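Local coordinates for protein UDP-N-acetylglucosamine 4,6-dehydratase (Vibrio fischeri, PDB 3PVZ) that probably acts as a UDP-N-acetylglucosamine 4,6-dehydratase, a lyase of nucleotide-sugar metabolism, and binds NAD in a Rossmann-type domain, at residues L17-N25 and A335-I343. Residues are numbered along the deposited sequence; the frame is centred on the assembly and turned at random.
Sequences LFHQDINAN and ARFDNLGII
Asn339 N donates to Asp21 OD2 at 2.6 Å, on the syn side but 22° out of the carboxylate plane. Asp338 N donates to Asp21 OD1 at 2.9 Å, on the syn lone pair. One carboxylate thus takes up two successive backbone amides of the facing loop. Asn339 answers in the reverse direction: its OD1 accepts from Asp21 N at 3.0 Å, with a C=O...donor angle of 160°. With chi1 at -43°, Asn339 turns its side-chain amide back along the Asp21 carboxylate, the two side chains running in opposite directions. A backbone amide in the first turn of helix 19-34 is therefore bound by a side chain from elsewhere in the chain. The contact fastens the start of helix 19-34 to the loop leading into strand 340-344, near one border of the Rossmann-type sheet. Lys260 also holds this loop, binding the carbonyls of Phe337 and Asp338. Asn339 ND2 makes a weak bond to Gln20 OE1 at 3.2 Å. One turn further along the helix, Asn25 ND2 donates to Asp21 O at 2.9 Å and lies at the edge of the Phe337 ring. The Phe18 ring has Asn339 CB at its edge.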
ATOM      1  N   LEU A  17       3.197  21.676  18.119  1.00 50.16           N
ATOM      2  CA  LEU A  17       4.643  21.839  18.280  1.00 48.70           C
ATOM      3  C   LEU A  17       5.256  23.078  17.637  1.00 46.90           C
ATOM      4  O   LEU A  17       6.153  23.682  18.208  1.00 46.10           O
ATOM      5  CB  LEU A  17       5.395  20.635  17.718  1.00 48.51           C
ATOM      6  CG  LEU A  17       5.976  19.660  18.722  1.00 50.74           C
ATOM      7  CD1 LEU A  17       4.853  19.050  19.459  1.00 51.61           C
ATOM      8  CD2 LEU A  17       6.809  18.595  18.015  1.00 51.34           C
ATOM      9  N   PHE A  18       4.823  23.422  16.423  1.00 45.13           N
ATOM     10  CA  PHE A  18       5.542  24.412  15.619  1.00 43.89           C
ATOM     11  C   PHE A  18       4.758  25.719  15.396  1.00 44.41           C
ATOM     12  O   PHE A  18       5.052  26.496  14.483  1.00 43.19           O
ATOM     13  CB  PHE A  18       5.837  23.816  14.272  1.00 42.81           C
ATOM     14  CG  PHE A  18       6.493  22.484  14.325  1.00 40.82           C
ATOM     15  CD1 PHE A  18       7.633  22.287  15.062  1.00 40.96           C
ATOM     16  CD2 PHE A  18       6.004  21.438  13.577  1.00 38.98           C
ATOM     17  CE1 PHE A  18       8.252  21.064  15.082  1.00 41.21           C
ATOM     18  CE2 PHE A  18       6.626  20.212  13.584  1.00 39.48           C
ATOM     19  CZ  PHE A  18       7.731  20.013  14.353  1.00 40.06           C
ATOM     20  N   HIS A  19       3.768  25.946  16.234  1.00 44.83           N
ATOM     21  CA  HIS A  19       2.943  27.126  16.120  1.00 46.67           C
ATOM     22  C   HIS A  19       3.761  28.423  15.945  1.00 46.25           C
ATOM     23  O   HIS A  19       3.426  29.284  15.121  1.00 45.82           O
ATOM     24  CB  HIS A  19       1.995  27.210  17.336  1.00 47.76           C
ATOM     25  CG  HIS A  19       0.994  28.305  17.225  1.00 50.53           C
ATOM     26  ND1 HIS A  19       1.155  29.520  17.851  1.00 54.70           N
ATOM     27  CD2 HIS A  19      -0.152  28.396  16.508  1.00 53.43           C
ATOM     28  CE1 HIS A  19       0.134  30.303  17.556  1.00 55.89           C
ATOM     29  NE2 HIS A  19      -0.671  29.649  16.737  1.00 56.43           N
ATOM     30  N   GLN A  20       4.860  28.541  16.667  1.00 45.78           N
ATOM     31  CA  GLN A  20       5.700  29.744  16.553  1.00 46.14           C
ATOM     32  C   GLN A  20       6.481  29.844  15.218  1.00 44.27           C
ATOM     33  O   GLN A  20       6.493  30.901  14.568  1.00 44.36           O
ATOM     34  CB  GLN A  20       6.671  29.822  17.740  1.00 47.88           C
ATOM     35  CG  GLN A  20       5.986  29.979  19.126  1.00 52.09           C
ATOM     36  CD  GLN A  20       5.291  28.674  19.650  1.00 55.46           C
ATOM     37  OE1 GLN A  20       5.479  27.561  19.108  1.00 55.10           O
ATOM     38  NE2 GLN A  20       4.468  28.830  20.699  1.00 59.13           N
ATOM     39  N   ASP A  21       7.130  28.757  14.810  1.00 42.04           N
ATOM     40  CA  ASP A  21       7.875  28.737  13.553  1.00 40.15           C
ATOM     41  C   ASP A  21       6.994  28.823  12.339  1.00 39.09           C
ATOM     42  O   ASP A  21       7.308  29.524  11.402  1.00 38.65           O
ATOM     43  CB  ASP A  21       8.738  27.495  13.483  1.00 40.50           C
ATOM     44  CG  ASP A  21       9.849  27.496  14.561  1.00 41.10           C
ATOM     45  OD1 ASP A  21      10.378  28.567  14.941  1.00 44.07           O
ATOM     46  OD2 ASP A  21      10.208  26.428  15.035  1.00 42.43           O
ATOM     47  N   ILE A  22       5.864  28.134  12.362  1.00 38.99           N
ATOM     48  CA  ILE A  22       4.923  28.219  11.272  1.00 38.38           C
ATOM     49  C   ILE A  22       4.352  29.647  11.145  1.00 38.81           C
ATOM     50  O   ILE A  22       4.352  30.217  10.039  1.00 37.96           O
ATOM     51  CB  ILE A  22       3.760  27.193  11.418  1.00 38.27           C
ATOM     52  CG1 ILE A  22       4.283  25.784  11.171  1.00 38.40           C
ATOM     53  CG2 ILE A  22       2.585  27.532  10.433  1.00 37.42           C
ATOM     54  CD1 ILE A  22       4.748  25.516   9.677  1.00 38.55           C
ATOM     55  N   ASN A  23       3.849  30.202  12.255  1.00 39.20           N
ATOM     56  CA  ASN A  23       3.290  31.543  12.241  1.00 39.51           C
ATOM     57  C   ASN A  23       4.291  32.570  11.812  1.00 38.36           C
ATOM     58  O   ASN A  23       3.981  33.419  11.009  1.00 38.25           O
ATOM     59  CB  ASN A  23       2.723  31.944  13.578  1.00 41.07           C
ATOM     60  CG  ASN A  23       1.317  31.470  13.758  1.00 46.07           C
ATOM     61  OD1 ASN A  23       0.666  31.090  12.801  1.00 52.90           O
ATOM     62  ND2 ASN A  23       0.822  31.504  14.996  1.00 52.48           N
ATOM     63  N   ALA A  24       5.507  32.467  12.312  1.00 38.10           N
ATOM     64  CA  ALA A  24       6.582  33.389  11.940  1.00 37.77           C
ATOM     65  C   ALA A  24       6.955  33.334  10.441  1.00 37.36           C
ATOM     66  O   ALA A  24       7.451  34.309   9.901  1.00 37.64           O
ATOM     67  CB  ALA A  24       7.824  33.113  12.809  1.00 37.41           C
ATOM     68  N   ASN A  25       6.715  32.206   9.772  1.00 36.79           N
ATOM     69  CA  ASN A  25       7.153  32.011   8.380  1.00 36.50           C
ATOM     70  C   ASN A  25       6.000  31.865   7.401  1.00 36.40           C
ATOM     71  O   ASN A  25       6.219  31.564   6.227  1.00 36.47           O
ATOM     72  CB  ASN A  25       8.066  30.788   8.326  1.00 35.67           C
ATOM     73  CG  ASN A  25       9.415  31.081   8.951  1.00 38.48           C
ATOM     74  OD1 ASN A  25      10.215  31.807   8.361  1.00 38.71           O
ATOM     75  ND2 ASN A  25       9.647  30.585  10.161  1.00 34.10           N
ATOM     76  N   ALA A 335      19.687  27.628  16.747  1.00 49.59           N
ATOM     77  CA  ALA A 335      19.394  29.075  16.769  1.00 49.72           C
ATOM     78  C   ALA A 335      18.376  29.544  15.730  1.00 48.42           C
ATOM     79  O   ALA A 335      17.619  30.469  15.994  1.00 48.93           O
ATOM     80  CB  ALA A 335      20.699  29.879  16.604  1.00 50.29           C
ATOM     81  N   ARG A 336      18.359  28.928  14.555  1.00 47.59           N
ATOM     82  CA  ARG A 336      17.531  29.423  13.445  1.00 46.31           C
ATOM     83  C   ARG A 336      16.028  29.386  13.723  1.00 45.49           C
ATOM     84  O   ARG A 336      15.300  30.294  13.358  1.00 45.79           O
ATOM     85  CB  ARG A 336      17.851  28.644  12.175  1.00 45.51           C
ATOM     86  CG  ARG A 336      17.040  29.083  10.999  1.00 44.20           C
ATOM     87  CD  ARG A 336      17.599  28.555   9.704  1.00 44.74           C
ATOM     88  NE  ARG A 336      16.853  29.101   8.581  1.00 42.90           N
ATOM     89  CZ  ARG A 336      16.783  28.577   7.367  1.00 41.10           C
ATOM     90  NH1 ARG A 336      17.386  27.448   7.042  1.00 43.73           N
ATOM     91  NH2 ARG A 336      16.089  29.202   6.469  1.00 42.52           N
ATOM     92  N   PHE A 337      15.558  28.327  14.349  1.00 44.81           N
ATOM     93  CA  PHE A 337      14.143  28.209  14.641  1.00 44.25           C
ATOM     94  C   PHE A 337      13.942  27.982  16.139  1.00 45.09           C
ATOM     95  O   PHE A 337      14.807  27.443  16.815  1.00 45.24           O
ATOM     96  CB  PHE A 337      13.510  27.061  13.848  1.00 42.95           C
ATOM     97  CG  PHE A 337      13.543  27.256  12.359  1.00 40.65           C
ATOM     98  CD1 PHE A 337      12.754  28.225  11.764  1.00 38.55           C
ATOM     99  CD2 PHE A 337      14.364  26.464  11.549  1.00 38.49           C
ATOM    100  CE1 PHE A 337      12.796  28.413  10.402  1.00 38.86           C
ATOM    101  CE2 PHE A 337      14.383  26.624  10.177  1.00 36.38           C
ATOM    102  CZ  PHE A 337      13.601  27.595   9.600  1.00 37.50           C
ATOM    103  N   ASP A 338      12.771  28.370  16.622  1.00 45.44           N
ATOM    104  CA  ASP A 338      12.380  28.172  18.005  1.00 47.15           C
ATOM    105  C   ASP A 338      12.027  26.728  18.322  1.00 46.45           C
ATOM    106  O   ASP A 338      12.483  26.201  19.339  1.00 47.35           O
ATOM    107  CB  ASP A 338      11.209  29.104  18.378  1.00 47.67           C
ATOM    108  CG  ASP A 338      11.662  30.566  18.580  1.00 52.04           C
ATOM    109  OD1 ASP A 338      12.897  30.851  18.541  1.00 57.00           O
ATOM    110  OD2 ASP A 338      10.790  31.441  18.772  1.00 54.85           O
ATOM    111  N   ASN A 339      11.241  26.101  17.444  1.00 45.57           N
ATOM    112  CA  ASN A 339      10.664  24.749  17.673  1.00 44.81           C
ATOM    113  C   ASN A 339      11.381  23.625  16.903  1.00 43.07           C
ATOM    114  O   ASN A 339      11.205  22.465  17.221  1.00 41.99           O
ATOM    115  CB  ASN A 339       9.183  24.726  17.263  1.00 44.85           C
ATOM    116  CG  ASN A 339       8.395  25.985  17.727  1.00 47.78           C
ATOM    117  OD1 ASN A 339       7.739  26.677  16.905  1.00 47.36           O
ATOM    118  ND2 ASN A 339       8.418  26.248  19.048  1.00 48.36           N
ATOM    119  N   LEU A 340      12.188  23.993  15.909  1.00 41.61           N
ATOM    120  CA  LEU A 340      12.801  23.058  14.983  1.00 40.85           C
ATOM    121  C   LEU A 340      14.296  23.084  15.103  1.00 39.78           C
ATOM    122  O   LEU A 340      14.926  24.142  15.077  1.00 39.95           O
ATOM    123  CB  LEU A 340      12.468  23.423  13.531  1.00 40.46           C
ATOM    124  CG  LEU A 340      11.022  23.389  13.109  1.00 43.58           C
ATOM    125  CD1 LEU A 340      10.914  23.923  11.711  1.00 42.75           C
ATOM    126  CD2 LEU A 340      10.415  21.978  13.173  1.00 46.41           C
ATOM    127  N   GLY A 341      14.881  21.902  15.180  1.00 39.61           N
ATOM    128  CA  GLY A 341      16.336  21.784  15.211  1.00 39.37           C
ATOM    129  C   GLY A 341      16.846  21.339  13.846  1.00 38.56           C
ATOM    130  O   GLY A 341      16.144  20.621  13.117  1.00 36.36           O
ATOM    131  N   ILE A 342      18.077  21.747  13.530  1.00 38.82           N
ATOM    132  CA  ILE A 342      18.728  21.396  12.292  1.00 38.41           C
ATOM    133  C   ILE A 342      20.064  20.689  12.579  1.00 40.68           C
ATOM    134  O   ILE A 342      20.932  21.204  13.312  1.00 41.69           O
ATOM    135  CB  ILE A 342      18.990  22.632  11.461  1.00 37.83           C
ATOM    136  CG1 ILE A 342      17.724  23.458  11.304  1.00 36.47           C
ATOM    137  CG2 ILE A 342      19.544  22.261  10.108  1.00 35.72           C
ATOM    138  CD1 ILE A 342      17.892  24.639  10.365  1.00 36.87           C
ATOM    139  N   ILE A 343      20.217  19.502  12.009  1.00 41.19           N
ATOM    140  CA  ILE A 343      21.511  18.846  11.947  1.00 42.05           C
ATOM    141  C   ILE A 343      22.081  19.188  10.602  1.00 42.26           C
ATOM    142  O   ILE A 343      21.414  19.092   9.564  1.00 41.16           O
ATOM    143  CB  ILE A 343      21.445  17.320  12.052  1.00 42.63           C
ATOM    144  CG1 ILE A 343      20.783  16.885  13.361  1.00 42.63           C
ATOM    145  CG2 ILE A 343      22.876  16.689  11.973  1.00 41.16           C
ATOM    146  CD1 ILE A 343      20.494  15.401  13.401  1.00 43.10           C
TER